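Local coordinates for protein DNA endonuclease I-CvuI (Chlorella vulgaris, PDB 5A77) that probably acts as a homing endonuclease of the LAGLIDADG family, binding and cleaving DNA at its target site to promote intron mobility, at residues F18-G23 with P96-K101; G23-Q28 with V43-F48; R102-L107 with G135-G140. All blocks are in the same frame, centred on the assembly; numbering follows the deposited sequence.

Contact 1 of 3, residues F18-G23 with P96-K101; sequences FVDADG and PYLQLK. With MG (magnesium ion), chain G; MG (magnesium ion), chain H; nucleotides of chain F; nucleotides of chain D.
The LAGLIDADG motif lies at the C-terminal end of helix 6-22 and finishes at G23, and here D20 of that motif ties it to the loop leading into helix 102-114. Three consecutive amides of the loop, those of Q99, L100 and K101, gather round the one carboxylate. OD2 of D20 accepts a hydrogen bond from Q99 N at 2.8 Å, through its syn lone pair and at 158°, and a longer, weak one from L100 N. OD1 takes a weak bond from K101 N at 2.9 Å, bent to 127°, where K101 is the N-cap of helix 102-114. The side chain of L100 crosses that of D20, with L100 CB 3.2 Å from D20 OD1. W14 of the second subunit adds a weak bond to OD2. An alanine at D20 would probably leave the amides of Q99 and K101 without this acceptor and the loop less firmly placed. A21 O binds one magnesium ion at 2.3 Å, while D22 OD2 binds the other and D22 OD1 accepts a hydrogen bond from O3' of DC14 of chain D, a 3' end of the cleaved DNA. The K101 chain bends at chi4 (63°), and NZ reaches OP2 of DG1 of chain F at 2.6 Å and, weakly, D20 O at 3.2 Å.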
loop_
_atom_site.group_PDB
_atom_site.type_symbol
_atom_site.label_atom_id
_atom_site.label_comp_id
_atom_site.label_asym_id
_atom_site.label_seq_id
_atom_site.Cartn_x
_atom_site.Cartn_y
_atom_site.Cartn_z
ATOM N N PHE B 18 -1.732 -0.012 5.560
ATOM C CA PHE B 18 -1.767 -0.913 4.418
ATOM C C PHE B 18 -2.948 -0.616 3.497
ATOM O O PHE B 18 -2.800 -0.569 2.271
ATOM C CB PHE B 18 -1.814 -2.356 4.911
ATOM C CG PHE B 18 -1.240 -3.340 3.957
ATOM C CD1 PHE B 18 0.143 -3.468 3.821
ATOM C CD2 PHE B 18 -2.067 -4.165 3.209
ATOM C CE1 PHE B 18 0.691 -4.405 2.947
ATOM C CE2 PHE B 18 -1.531 -5.110 2.329
ATOM C CZ PHE B 18 -0.149 -5.223 2.193
ATOM N N VAL B 19 -4.119 -0.415 4.091
ATOM C CA VAL B 19 -5.318 -0.096 3.324
ATOM C C VAL B 19 -5.165 1.239 2.554
ATOM O O VAL B 19 -5.545 1.329 1.382
ATOM C CB VAL B 19 -6.563 -0.043 4.243
ATOM C CG1 VAL B 19 -7.781 0.451 3.481
ATOM C CG2 VAL B 19 -6.827 -1.421 4.840
ATOM N N ASP B 20 -4.590 2.262 3.188
ATOM C CA ASP B 20 -4.381 3.541 2.496
ATOM C C ASP B 20 -3.568 3.380 1.214
ATOM O O ASP B 20 -3.685 4.194 0.298
ATOM C CB ASP B 20 -3.679 4.557 3.403
ATOM C CG ASP B 20 -4.646 5.367 4.219
ATOM O OD1 ASP B 20 -5.794 5.538 3.772
ATOM O OD2 ASP B 20 -4.268 5.834 5.309
ATOM N N ALA B 21 -2.743 2.335 1.155
ATOM C CA ALA B 21 -1.870 2.132 0.008
ATOM C C ALA B 21 -2.448 1.120 -0.966
ATOM O O ALA B 21 -2.509 1.379 -2.160
ATOM C CB ALA B 21 -0.492 1.704 0.458
ATOM N N ASP B 22 -2.869 -0.037 -0.463
ATOM C CA ASP B 22 -3.457 -1.057 -1.337
ATOM C C ASP B 22 -4.797 -1.571 -0.881
ATOM O O ASP B 22 -5.050 -2.769 -0.961
ATOM C CB ASP B 22 -2.514 -2.240 -1.496
ATOM C CG ASP B 22 -1.439 -1.974 -2.517
ATOM O OD1 ASP B 22 -1.673 -1.087 -3.375
ATOM O OD2 ASP B 22 -0.373 -2.632 -2.452
ATOM N N GLY B 23 -5.648 -0.673 -0.408
ATOM C CA GLY B 23 -6.992 -1.045 -0.026
ATOM C C GLY B 23 -8.039 -0.445 -0.947
ATOM O O GLY B 23 -7.741 0.349 -1.839
ATOM N N PRO B 96 -9.684 6.019 13.033
ATOM C CA PRO B 96 -8.739 6.962 13.648
ATOM C C PRO B 96 -7.362 7.020 12.967
ATOM O O PRO B 96 -6.607 7.969 13.211
ATOM C CB PRO B 96 -8.592 6.427 15.078
ATOM C CG PRO B 96 -9.810 5.601 15.311
ATOM C CD PRO B 96 -10.102 4.975 13.990
ATOM N N TYR B 97 -7.038 6.039 12.129
ATOM C CA TYR B 97 -5.714 6.008 11.512
ATOM C C TYR B 97 -5.731 6.137 9.995
ATOM O O TYR B 97 -4.702 6.420 9.396
ATOM C CB TYR B 97 -4.978 4.725 11.890
ATOM C CG TYR B 97 -5.048 4.396 13.356
ATOM C CD1 TYR B 97 -4.304 5.112 14.282
ATOM C CD2 TYR B 97 -5.868 3.372 13.819
ATOM C CE1 TYR B 97 -4.371 4.815 15.627
ATOM C CE2 TYR B 97 -5.941 3.069 15.159
ATOM C CZ TYR B 97 -5.190 3.791 16.058
ATOM O OH TYR B 97 -5.257 3.491 17.397
ATOM N N LEU B 98 -6.872 5.928 9.357
ATOM C CA LEU B 98 -6.897 6.110 7.914
ATOM C C LEU B 98 -6.642 7.575 7.558
ATOM O O LEU B 98 -7.352 8.485 8.004
ATOM C CB LEU B 98 -8.218 5.653 7.317
ATOM C CG LEU B 98 -8.464 4.155 7.173
ATOM C CD1 LEU B 98 -9.824 3.945 6.527
ATOM C CD2 LEU B 98 -7.375 3.490 6.361
ATOM N N GLN B 99 -5.615 7.808 6.759
ATOM C CA GLN B 99 -5.346 9.162 6.318
ATOM C C GLN B 99 -5.914 9.349 4.922
ATOM O O GLN B 99 -6.818 10.149 4.717
ATOM C CB GLN B 99 -3.841 9.462 6.359
ATOM C CG GLN B 99 -3.490 10.730 7.153
ATOM C CD GLN B 99 -3.768 10.582 8.642
ATOM O OE1 GLN B 99 -3.496 9.538 9.230
ATOM N NE2 GLN B 99 -4.319 11.620 9.253
ATOM N N LEU B 100 -5.413 8.570 3.972
ATOM C CA LEU B 100 -5.785 8.717 2.570
ATOM C C LEU B 100 -7.231 8.397 2.235
ATOM O O LEU B 100 -7.812 9.014 1.336
ATOM C CB LEU B 100 -4.884 7.839 1.705
ATOM C CG LEU B 100 -3.428 8.265 1.769
ATOM C CD1 LEU B 100 -2.622 7.501 0.743
ATOM C CD2 LEU B 100 -3.349 9.773 1.528
ATOM N N LYS B 101 -7.812 7.428 2.934
ATOM C CA LYS B 101 -9.109 6.916 2.523
ATOM C C LYS B 101 -10.202 7.120 3.572
ATOM O O LYS B 101 -11.236 6.454 3.532
ATOM C CB LYS B 101 -8.968 5.435 2.160
ATOM C CG LYS B 101 -7.946 5.193 1.050
ATOM C CD LYS B 101 -7.989 3.772 0.535
ATOM C CE LYS B 101 -7.766 3.710 -0.977
ATOM N NZ LYS B 101 -6.443 4.196 -1.407
HETATM MG MG MG G . -1.493 2.431 -3.909
HETATM MG MG MG H . 1.754 -3.489 -3.328
ATOM O OP3 DG F 1 -5.656 2.885 -5.020
ATOM P P DG F 1 -5.114 1.844 -4.107
ATOM O OP1 DG F 1 -3.718 1.579 -4.534
ATOM O OP2 DG F 1 -5.373 2.286 -2.717
ATOM O "O5'" DG F 1 -5.963 0.500 -4.288
ATOM C "C5'" DG F 1 -5.648 -0.431 -5.342
ATOM C "C4'" DG F 1 -6.568 -0.187 -6.518
ATOM O "O4'" DG F 1 -6.476 -1.258 -7.493
ATOM C "C3'" DG F 1 -8.036 -0.077 -6.155
ATOM O "O3'" DG F 1 -8.536 1.019 -6.824
ATOM C "C2'" DG F 1 -8.638 -1.385 -6.691
ATOM C "C1'" DG F 1 -7.780 -1.596 -7.916
ATOM N N9 DG F 1 -7.733 -2.958 -8.431
ATOM C C8 DG F 1 -7.384 -4.100 -7.745
ATOM N N7 DG F 1 -7.361 -5.167 -8.501
ATOM C C5 DG F 1 -7.689 -4.694 -9.766
ATOM C C6 DG F 1 -7.820 -5.380 -10.991
ATOM O O6 DG F 1 -7.675 -6.579 -11.213
ATOM N N1 DG F 1 -8.168 -4.526 -12.029
ATOM C C2 DG F 1 -8.362 -3.182 -11.902
ATOM N N2 DG F 1 -8.685 -2.519 -13.022
ATOM N N3 DG F 1 -8.243 -2.522 -10.759
ATOM C C4 DG F 1 -7.909 -3.339 -9.738
ATOM P P DC D 14 0.847 -6.339 -4.958
ATOM O OP1 DC D 14 1.363 -5.406 -3.925
ATOM O OP2 DC D 14 1.035 -7.802 -4.815
ATOM O "O5'" DC D 14 -0.727 -6.078 -5.205
ATOM C "C5'" DC D 14 -1.342 -4.880 -4.733
ATOM C "C4'" DC D 14 -1.727 -3.943 -5.881
ATOM O "O4'" DC D 14 -1.771 -4.662 -7.148
ATOM C "C3'" DC D 14 -3.100 -3.271 -5.733
ATOM O "O3'" DC D 14 -2.958 -1.837 -5.739
ATOM C "C2'" DC D 14 -3.892 -3.782 -6.954
ATOM C "C1'" DC D 14 -2.773 -4.075 -7.933
ATOM N N1 DC D 14 -3.131 -5.000 -9.093
ATOM C C2 DC D 14 -3.907 -4.516 -10.163
ATOM O O2 DC D 14 -4.314 -3.348 -10.134
ATOM N N3 DC D 14 -4.193 -5.344 -11.204
ATOM C C4 DC D 14 -3.729 -6.597 -11.208
ATOM N N4 DC D 14 -4.031 -7.374 -12.255
ATOM C C5 DC D 14 -2.932 -7.109 -10.137
ATOM C C6 DC D 14 -2.656 -6.281 -9.115
#

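Contact 2 of 3, residues G23-Q28 with V43-F48; sequences GCINAQ and VSLTVF. With nucleotides of chain F.
C24 with T46 and N26 with S44 are the hydrogen-bonded pairs of this antiparallel hairpin, part of the DNA-binding sheet of the LAGLIDADG fold. Among the backbone bonds, N26 N to S44 O is the straightest (168°, 2.9 Å), S44 N returns to N26 O, T46 N gives to C24 O, and C24 N to T46 O is weak. On the side packed against helices 84-94 and 102-114, I25 and L45 meet at their CD1 atoms, 4.2 Å apart. On the DNA side the F48 ring is held between two layers: T46 CG2 lies over one face toward the rim, and C8 of DG1 of chain F stands 3.2 Å above the centre of the other. C24 CB approaches the same ring obliquely, 3.9 Å from F48 CE2. N26 makes hydrogen bonds to the DNA backbone: its ND2 donates to O5' of DC3 of chain F at 2.9 Å and weakly to OP2, while OD1 takes a weak bond from A27 N that helps fix the amide's rotation. One face thus meets the DNA with an aromatic ring and a neutral amide, while the other is aliphatic and packs on the helices.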
loop_
_atom_site.group_PDB
_atom_site.type_symbol
_atom_site.label_atom_id
_atom_site.label_comp_id
_atom_site.label_asym_id
_atom_site.label_seq_id
_atom_site.Cartn_x
_atom_site.Cartn_y
_atom_site.Cartn_z
ATOM N N GLY B 23 -5.648 -0.673 -0.408
ATOM C CA GLY B 23 -6.992 -1.045 -0.026
ATOM C C GLY B 23 -8.039 -0.445 -0.947
ATOM O O GLY B 23 -7.741 0.349 -1.839
ATOM N N CYS B 24 -9.283 -0.838 -0.725
ATOM C CA CYS B 24 -10.393 -0.338 -1.507
ATOM C C CYS B 24 -11.595 -0.282 -0.598
ATOM O O CYS B 24 -12.154 -1.323 -0.240
ATOM C CB CYS B 24 -10.669 -1.231 -2.720
ATOM S SG CYS B 24 -11.928 -0.594 -3.865
ATOM N N ILE B 25 -11.959 0.928 -0.194
ATOM C CA ILE B 25 -13.187 1.160 0.552
ATOM C C ILE B 25 -14.224 1.709 -0.406
ATOM O O ILE B 25 -14.135 2.857 -0.827
ATOM C CB ILE B 25 -12.961 2.128 1.717
ATOM C CG1 ILE B 25 -11.772 1.640 2.552
ATOM C CG2 ILE B 25 -14.252 2.313 2.537
ATOM C CD1 ILE B 25 -11.654 2.307 3.889
ATOM N N ASN B 26 -15.199 0.881 -0.763
ATOM C CA ASN B 26 -16.054 1.191 -1.898
ATOM C C ASN B 26 -17.541 1.054 -1.596
ATOM O O ASN B 26 -17.945 0.534 -0.555
ATOM C CB ASN B 26 -15.683 0.288 -3.084
ATOM C CG ASN B 26 -16.043 0.904 -4.430
ATOM O OD1 ASN B 26 -16.350 2.088 -4.517
ATOM N ND2 ASN B 26 -15.994 0.099 -5.486
ATOM N N ALA B 27 -18.348 1.538 -2.527
ATOM C CA ALA B 27 -19.790 1.429 -2.456
ATOM C C ALA B 27 -20.307 1.377 -3.878
ATOM O O ALA B 27 -20.197 2.356 -4.624
ATOM C CB ALA B 27 -20.387 2.588 -1.704
ATOM N N GLN B 28 -20.840 0.219 -4.249
ATOM C CA GLN B 28 -21.343 -0.026 -5.593
ATOM C C GLN B 28 -22.846 -0.236 -5.607
ATOM O O GLN B 28 -23.421 -0.804 -4.678
ATOM C CB GLN B 28 -20.681 -1.258 -6.212
ATOM C CG GLN B 28 -19.221 -1.375 -5.923
ATOM C CD GLN B 28 -18.759 -2.809 -5.888
ATOM O OE1 GLN B 28 -18.472 -3.350 -4.819
ATOM N NE2 GLN B 28 -18.686 -3.438 -7.061
ATOM N N VAL B 43 -21.602 -2.341 0.154
ATOM C CA VAL B 43 -20.457 -1.729 0.810
ATOM C C VAL B 43 -19.334 -2.769 1.030
ATOM O O VAL B 43 -19.614 -3.934 1.353
ATOM C CB VAL B 43 -20.858 -1.087 2.156
ATOM C CG1 VAL B 43 -21.863 0.043 1.939
ATOM C CG2 VAL B 43 -21.425 -2.125 3.096
ATOM N N SER B 44 -18.076 -2.364 0.847
ATOM C CA SER B 44 -16.954 -3.283 1.063
ATOM C C SER B 44 -15.597 -2.632 1.278
ATOM O O SER B 44 -15.259 -1.624 0.648
ATOM C CB SER B 44 -16.832 -4.267 -0.107
ATOM O OG SER B 44 -16.753 -3.592 -1.348
ATOM N N LEU B 45 -14.827 -3.228 2.184
ATOM C CA LEU B 45 -13.400 -2.965 2.282
ATOM C C LEU B 45 -12.661 -4.143 1.668
ATOM O O LEU B 45 -12.886 -5.288 2.061
ATOM C CB LEU B 45 -12.965 -2.759 3.737
ATOM C CG LEU B 45 -11.478 -2.493 4.012
ATOM C CD1 LEU B 45 -11.326 -1.638 5.245
ATOM C CD2 LEU B 45 -10.703 -3.783 4.201
ATOM N N THR B 46 -11.766 -3.876 0.722
ATOM C CA THR B 46 -11.020 -4.963 0.092
ATOM C C THR B 46 -9.525 -4.638 0.079
ATOM O O THR B 46 -9.134 -3.504 -0.165
ATOM C CB THR B 46 -11.519 -5.221 -1.346
ATOM O OG1 THR B 46 -12.753 -5.950 -1.298
ATOM C CG2 THR B 46 -10.523 -6.067 -2.114
ATOM N N VAL B 47 -8.696 -5.633 0.367
ATOM C CA VAL B 47 -7.248 -5.477 0.336
ATOM C C VAL B 47 -6.655 -6.466 -0.676
ATOM O O VAL B 47 -7.022 -7.645 -0.695
ATOM C CB VAL B 47 -6.629 -5.696 1.736
ATOM C CG1 VAL B 47 -5.131 -5.849 1.647
ATOM C CG2 VAL B 47 -6.992 -4.558 2.662
ATOM N N PHE B 48 -5.761 -5.975 -1.531
ATOM C CA PHE B 48 -5.178 -6.793 -2.591
ATOM C C PHE B 48 -3.735 -7.166 -2.309
ATOM O O PHE B 48 -2.960 -6.347 -1.828
ATOM C CB PHE B 48 -5.240 -6.073 -3.936
ATOM C CG PHE B 48 -6.604 -5.589 -4.299
ATOM C CD1 PHE B 48 -7.511 -6.431 -4.928
ATOM C CD2 PHE B 48 -6.982 -4.284 -4.027
ATOM C CE1 PHE B 48 -8.773 -5.970 -5.272
ATOM C CE2 PHE B 48 -8.230 -3.833 -4.363
ATOM C CZ PHE B 48 -9.125 -4.674 -4.986
ATOM O OP3 DG F 1 -5.656 2.885 -5.020
ATOM P P DG F 1 -5.114 1.844 -4.107
ATOM O OP1 DG F 1 -3.718 1.579 -4.534
ATOM O OP2 DG F 1 -5.373 2.286 -2.717
ATOM O "O5'" DG F 1 -5.963 0.500 -4.288
ATOM C "C5'" DG F 1 -5.648 -0.431 -5.342
ATOM C "C4'" DG F 1 -6.568 -0.187 -6.518
ATOM O "O4'" DG F 1 -6.476 -1.258 -7.493
ATOM C "C3'" DG F 1 -8.036 -0.077 -6.155
ATOM O "O3'" DG F 1 -8.536 1.019 -6.824
ATOM C "C2'" DG F 1 -8.638 -1.385 -6.691
ATOM C "C1'" DG F 1 -7.780 -1.596 -7.916
ATOM N N9 DG F 1 -7.733 -2.958 -8.431
ATOM C C8 DG F 1 -7.384 -4.100 -7.745
ATOM N N7 DG F 1 -7.361 -5.167 -8.501
ATOM C C5 DG F 1 -7.689 -4.694 -9.766
ATOM C C6 DG F 1 -7.820 -5.380 -10.991
ATOM O O6 DG F 1 -7.675 -6.579 -11.213
ATOM N N1 DG F 1 -8.168 -4.526 -12.029
ATOM C C2 DG F 1 -8.362 -3.182 -11.902
ATOM N N2 DG F 1 -8.685 -2.519 -13.022
ATOM N N3 DG F 1 -8.243 -2.522 -10.759
ATOM C C4 DG F 1 -7.909 -3.339 -9.738
ATOM P P DA F 2 -9.477 2.074 -6.085
ATOM O OP1 DA F 2 -8.826 3.401 -6.120
ATOM O OP2 DA F 2 -9.891 1.535 -4.769
ATOM O "O5'" DA F 2 -10.709 2.088 -7.076
ATOM C "C5'" DA F 2 -10.464 1.750 -8.430
ATOM C "C4'" DA F 2 -11.553 0.854 -8.980
ATOM O "O4'" DA F 2 -11.140 -0.539 -8.948
ATOM C "C3'" DA F 2 -12.900 0.909 -8.237
ATOM O "O3'" DA F 2 -13.921 1.099 -9.199
ATOM C "C2'" DA F 2 -12.983 -0.483 -7.584
ATOM C "C1'" DA F 2 -12.279 -1.278 -8.664
ATOM N N9 DA F 2 -11.906 -2.649 -8.362
ATOM C C8 DA F 2 -11.713 -3.244 -7.136
ATOM N N7 DA F 2 -11.391 -4.524 -7.220
ATOM C C5 DA F 2 -11.382 -4.769 -8.591
ATOM C C6 DA F 2 -11.116 -5.921 -9.357
ATOM N N6 DA F 2 -10.790 -7.117 -8.821
ATOM N N1 DA F 2 -11.201 -5.807 -10.706
ATOM C C2 DA F 2 -11.527 -4.637 -11.234
ATOM N N3 DA F 2 -11.796 -3.494 -10.623
ATOM C C4 DA F 2 -11.707 -3.629 -9.292
ATOM P P DC F 3 -15.378 1.642 -8.788
ATOM O OP1 DC F 3 -15.908 2.261 -10.021
ATOM O OP2 DC F 3 -15.268 2.442 -7.556
ATOM O "O5'" DC F 3 -16.180 0.305 -8.385
ATOM C "C5'" DC F 3 -17.205 -0.213 -9.217
ATOM C "C4'" DC F 3 -16.649 -0.772 -10.514
ATOM O "O4'" DC F 3 -15.399 -1.454 -10.254
ATOM C "C3'" DC F 3 -17.546 -1.800 -11.180
ATOM O "O3'" DC F 3 -18.466 -1.142 -12.068
ATOM C "C2'" DC F 3 -16.560 -2.685 -11.934
ATOM C "C1'" DC F 3 -15.301 -2.618 -11.058
ATOM N N1 DC F 3 -15.075 -3.821 -10.154
ATOM C C2 DC F 3 -14.823 -5.079 -10.715
ATOM O O2 DC F 3 -14.819 -5.202 -11.945
ATOM N N3 DC F 3 -14.601 -6.138 -9.888
ATOM C C4 DC F 3 -14.617 -5.967 -8.569
ATOM N N4 DC F 3 -14.382 -7.026 -7.803
ATOM C C5 DC F 3 -14.857 -4.690 -7.977
ATOM C C6 DC F 3 -15.074 -3.656 -8.798
#

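Contact 3 of 3, residues R102-L107 with G135-G140; sequences RAQAKL and GLLTDG. With nucleotides of chain F.
L137 has CG anti to the carbonyl carbon (chi1 -42°), which sets CG beside the backbone N; CD1 then lies against helix 102-114. Q104 has CG anti to the carbonyl carbon (chi1 -64°), and the bend at chi2 (103°) lays CD beside L137 CB, 4.2 Å away. The methyl CD1 of L137 does most of the touching. It lies 3.9 Å from A103 CB, 4.0 Å from Q104 CG and 4.2 Å from L107 CD1, so three residues on one side of the helix share the one methyl. The side chain of L107 stands about at a right angle to that of L137, whereas Q104 passes it at a slant. These are van der Waals contacts of aliphatic groups, and even the glutamine takes part chiefly through its methylene. T138 follows with CG2 4.2 Å from Q104 CG, and its hydroxyl OG1 donates to OP2 of DC3 of chain F at 2.7 Å. T138 and D139 are each the centre of an inverse gamma turn, which bends the chain sharply beside the DNA backbone, and D139 OD1 forms a salt bridge with K141. The contact thus links the loop between helices 121-135 and 147-156 to the first turns of helix 102-114, with Q104 packed on I25 and T138 on N26 of strand 23-31, and L107 resting on K133 and V134 of helix 121-135.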
loop_
_atom_site.group_PDB
_atom_site.type_symbol
_atom_site.label_atom_id
_atom_site.label_comp_id
_atom_site.label_asym_id
_atom_site.label_seq_id
_atom_site.Cartn_x
_atom_site.Cartn_y
_atom_site.Cartn_z
ATOM N N ARG B 102 -9.979 8.050 4.497
ATOM C CA ARG B 102 -10.938 8.277 5.570
ATOM C C ARG B 102 -12.266 8.842 5.046
ATOM O O ARG B 102 -13.321 8.590 5.627
ATOM C CB ARG B 102 -10.359 9.213 6.633
ATOM C CG ARG B 102 -11.177 9.218 7.924
ATOM C CD ARG B 102 -10.763 10.319 8.880
ATOM N NE ARG B 102 -9.350 10.255 9.241
ATOM C CZ ARG B 102 -8.759 11.116 10.067
ATOM N NH1 ARG B 102 -9.467 12.103 10.606
ATOM N NH2 ARG B 102 -7.464 10.997 10.347
ATOM N N ALA B 103 -12.217 9.593 3.948
ATOM C CA ALA B 103 -13.440 10.099 3.322
ATOM C C ALA B 103 -14.340 8.945 2.851
ATOM O O ALA B 103 -15.539 8.916 3.157
ATOM C CB ALA B 103 -13.106 11.014 2.170
ATOM N N GLN B 104 -13.753 7.993 2.125
ATOM C CA GLN B 104 -14.491 6.820 1.672
ATOM C C GLN B 104 -15.060 6.071 2.869
ATOM O O GLN B 104 -16.197 5.611 2.836
ATOM C CB GLN B 104 -13.605 5.894 0.844
ATOM C CG GLN B 104 -13.100 6.490 -0.453
ATOM C CD GLN B 104 -11.653 6.926 -0.358
ATOM O OE1 GLN B 104 -11.334 8.008 0.160
ATOM N NE2 GLN B 104 -10.762 6.074 -0.834
ATOM N N ALA B 105 -14.276 5.974 3.936
ATOM C CA ALA B 105 -14.748 5.349 5.168
ATOM C C ALA B 105 -15.994 6.034 5.702
ATOM O O ALA B 105 -17.015 5.391 5.921
ATOM C CB ALA B 105 -13.672 5.361 6.216
ATOM N N LYS B 106 -15.903 7.341 5.902
ATOM C CA LYS B 106 -16.971 8.113 6.520
ATOM C C LYS B 106 -18.249 8.072 5.679
ATOM O O LYS B 106 -19.360 7.943 6.214
ATOM C CB LYS B 106 -16.512 9.554 6.733
ATOM C CG LYS B 106 -16.711 10.055 8.154
ATOM C CD LYS B 106 -15.772 9.370 9.136
ATOM C CE LYS B 106 -16.064 9.803 10.572
ATOM N NZ LYS B 106 -17.431 9.390 11.005
ATOM N N LEU B 107 -18.092 8.166 4.361
ATOM C CA LEU B 107 -19.244 8.070 3.472
ATOM C C LEU B 107 -19.891 6.694 3.595
ATOM O O LEU B 107 -21.097 6.593 3.815
ATOM C CB LEU B 107 -18.838 8.357 2.023
ATOM C CG LEU B 107 -18.532 9.835 1.748
ATOM C CD1 LEU B 107 -18.235 10.079 0.277
ATOM C CD2 LEU B 107 -19.676 10.722 2.205
ATOM N N GLY B 135 -17.649 7.082 -5.202
ATOM C CA GLY B 135 -17.059 6.813 -6.496
ATOM C C GLY B 135 -16.176 7.895 -7.084
ATOM O O GLY B 135 -15.174 7.575 -7.729
ATOM N N LEU B 136 -16.530 9.161 -6.860
ATOM C CA LEU B 136 -15.706 10.276 -7.317
ATOM C C LEU B 136 -14.321 10.284 -6.631
ATOM O O LEU B 136 -13.461 11.085 -6.991
ATOM C CB LEU B 136 -16.440 11.610 -7.081
ATOM C CG LEU B 136 -17.831 11.733 -7.718
ATOM C CD1 LEU B 136 -18.613 12.917 -7.168
ATOM C CD2 LEU B 136 -17.728 11.808 -9.237
ATOM N N LEU B 137 -14.115 9.392 -5.659
ATOM C CA LEU B 137 -12.854 9.294 -4.918
ATOM C C LEU B 137 -12.058 8.029 -5.252
ATOM O O LEU B 137 -10.837 8.084 -5.413
ATOM C CB LEU B 137 -13.120 9.339 -3.414
ATOM C CG LEU B 137 -14.163 10.348 -2.928
ATOM C CD1 LEU B 137 -14.429 10.176 -1.436
ATOM C CD2 LEU B 137 -13.692 11.757 -3.258
ATOM N N THR B 138 -12.731 6.882 -5.308
ATOM C CA THR B 138 -12.086 5.658 -5.801
ATOM C C THR B 138 -11.931 5.789 -7.306
ATOM O O THR B 138 -12.801 5.357 -8.066
ATOM C CB THR B 138 -12.905 4.379 -5.484
ATOM O OG1 THR B 138 -14.183 4.461 -6.132
ATOM C CG2 THR B 138 -13.074 4.185 -3.980
ATOM N N ASP B 139 -10.835 6.390 -7.745
ATOM C CA ASP B 139 -10.765 6.893 -9.114
ATOM C C ASP B 139 -10.180 5.951 -10.162
ATOM O O ASP B 139 -9.148 6.216 -10.794
ATOM C CB ASP B 139 -9.978 8.173 -9.140
ATOM C CG ASP B 139 -10.704 9.304 -8.485
ATOM O OD1 ASP B 139 -11.877 9.506 -8.870
ATOM O OD2 ASP B 139 -10.113 9.979 -7.609
ATOM N N GLY B 140 -10.889 4.856 -10.344
ATOM C CA GLY B 140 -10.788 4.030 -11.523
ATOM C C GLY B 140 -12.225 3.916 -11.990
ATOM O O GLY B 140 -13.012 3.168 -11.391
ATOM P P DA F 2 -9.477 2.074 -6.085
ATOM O OP1 DA F 2 -8.826 3.401 -6.120
ATOM O OP2 DA F 2 -9.891 1.535 -4.769
ATOM O "O5'" DA F 2 -10.709 2.088 -7.076
ATOM C "C5'" DA F 2 -10.464 1.750 -8.430
ATOM C "C4'" DA F 2 -11.553 0.854 -8.980
ATOM O "O4'" DA F 2 -11.140 -0.539 -8.948
ATOM C "C3'" DA F 2 -12.900 0.909 -8.237
ATOM O "O3'" DA F 2 -13.921 1.099 -9.199
ATOM C "C2'" DA F 2 -12.983 -0.483 -7.584
ATOM C "C1'" DA F 2 -12.279 -1.278 -8.664
ATOM N N9 DA F 2 -11.906 -2.649 -8.362
ATOM C C8 DA F 2 -11.713 -3.244 -7.136
ATOM N N7 DA F 2 -11.391 -4.524 -7.220
ATOM C C5 DA F 2 -11.382 -4.769 -8.591
ATOM C C6 DA F 2 -11.116 -5.921 -9.357
ATOM N N6 DA F 2 -10.790 -7.117 -8.821
ATOM N N1 DA F 2 -11.201 -5.807 -10.706
ATOM C C2 DA F 2 -11.527 -4.637 -11.234
ATOM N N3 DA F 2 -11.796 -3.494 -10.623
ATOM C C4 DA F 2 -11.707 -3.629 -9.292
ATOM P P DC F 3 -15.378 1.642 -8.788
ATOM O OP1 DC F 3 -15.908 2.261 -10.021
ATOM O OP2 DC F 3 -15.268 2.442 -7.556
ATOM O "O5'" DC F 3 -16.180 0.305 -8.385
ATOM C "C5'" DC F 3 -17.205 -0.213 -9.217
ATOM C "C4'" DC F 3 -16.649 -0.772 -10.514
ATOM O "O4'" DC F 3 -15.399 -1.454 -10.254
ATOM C "C3'" DC F 3 -17.546 -1.800 -11.180
ATOM O "O3'" DC F 3 -18.466 -1.142 -12.068
ATOM C "C2'" DC F 3 -16.560 -2.685 -11.934
ATOM C "C1'" DC F 3 -15.301 -2.618 -11.058
ATOM N N1 DC F 3 -15.075 -3.821 -10.154
ATOM C C2 DC F 3 -14.823 -5.079 -10.715
ATOM O O2 DC F 3 -14.819 -5.202 -11.945
ATOM N N3 DC F 3 -14.601 -6.138 -9.888
ATOM C C4 DC F 3 -14.617 -5.967 -8.569
ATOM N N4 DC F 3 -14.382 -7.026 -7.803
ATOM C C5 DC F 3 -14.857 -4.690 -7.977
ATOM C C6 DC F 3 -15.074 -3.656 -8.798
#

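Contacts 1 and 2 are buried, whereas contact 3 is only partly so, with A103 at the surface. The first two share G23, where strand 23-31 follows helix 6-22 in the chain, and pack together through L98 on I25 and V19 on V47. Contact 3 continues from the loop of contact 1 into helix 102-114 and touches contact 2 through Q104 and T138 over the backbone of I25. Chemistry follows place: a carboxylate, a lysine and magnesium ions at the cleaved strands in contact 1, backbone pairing with split polar and apolar faces in contact 2, and aliphatic packing with a single hydroxyl-phosphate bond in contact 3. All three meet the DNA of chain F.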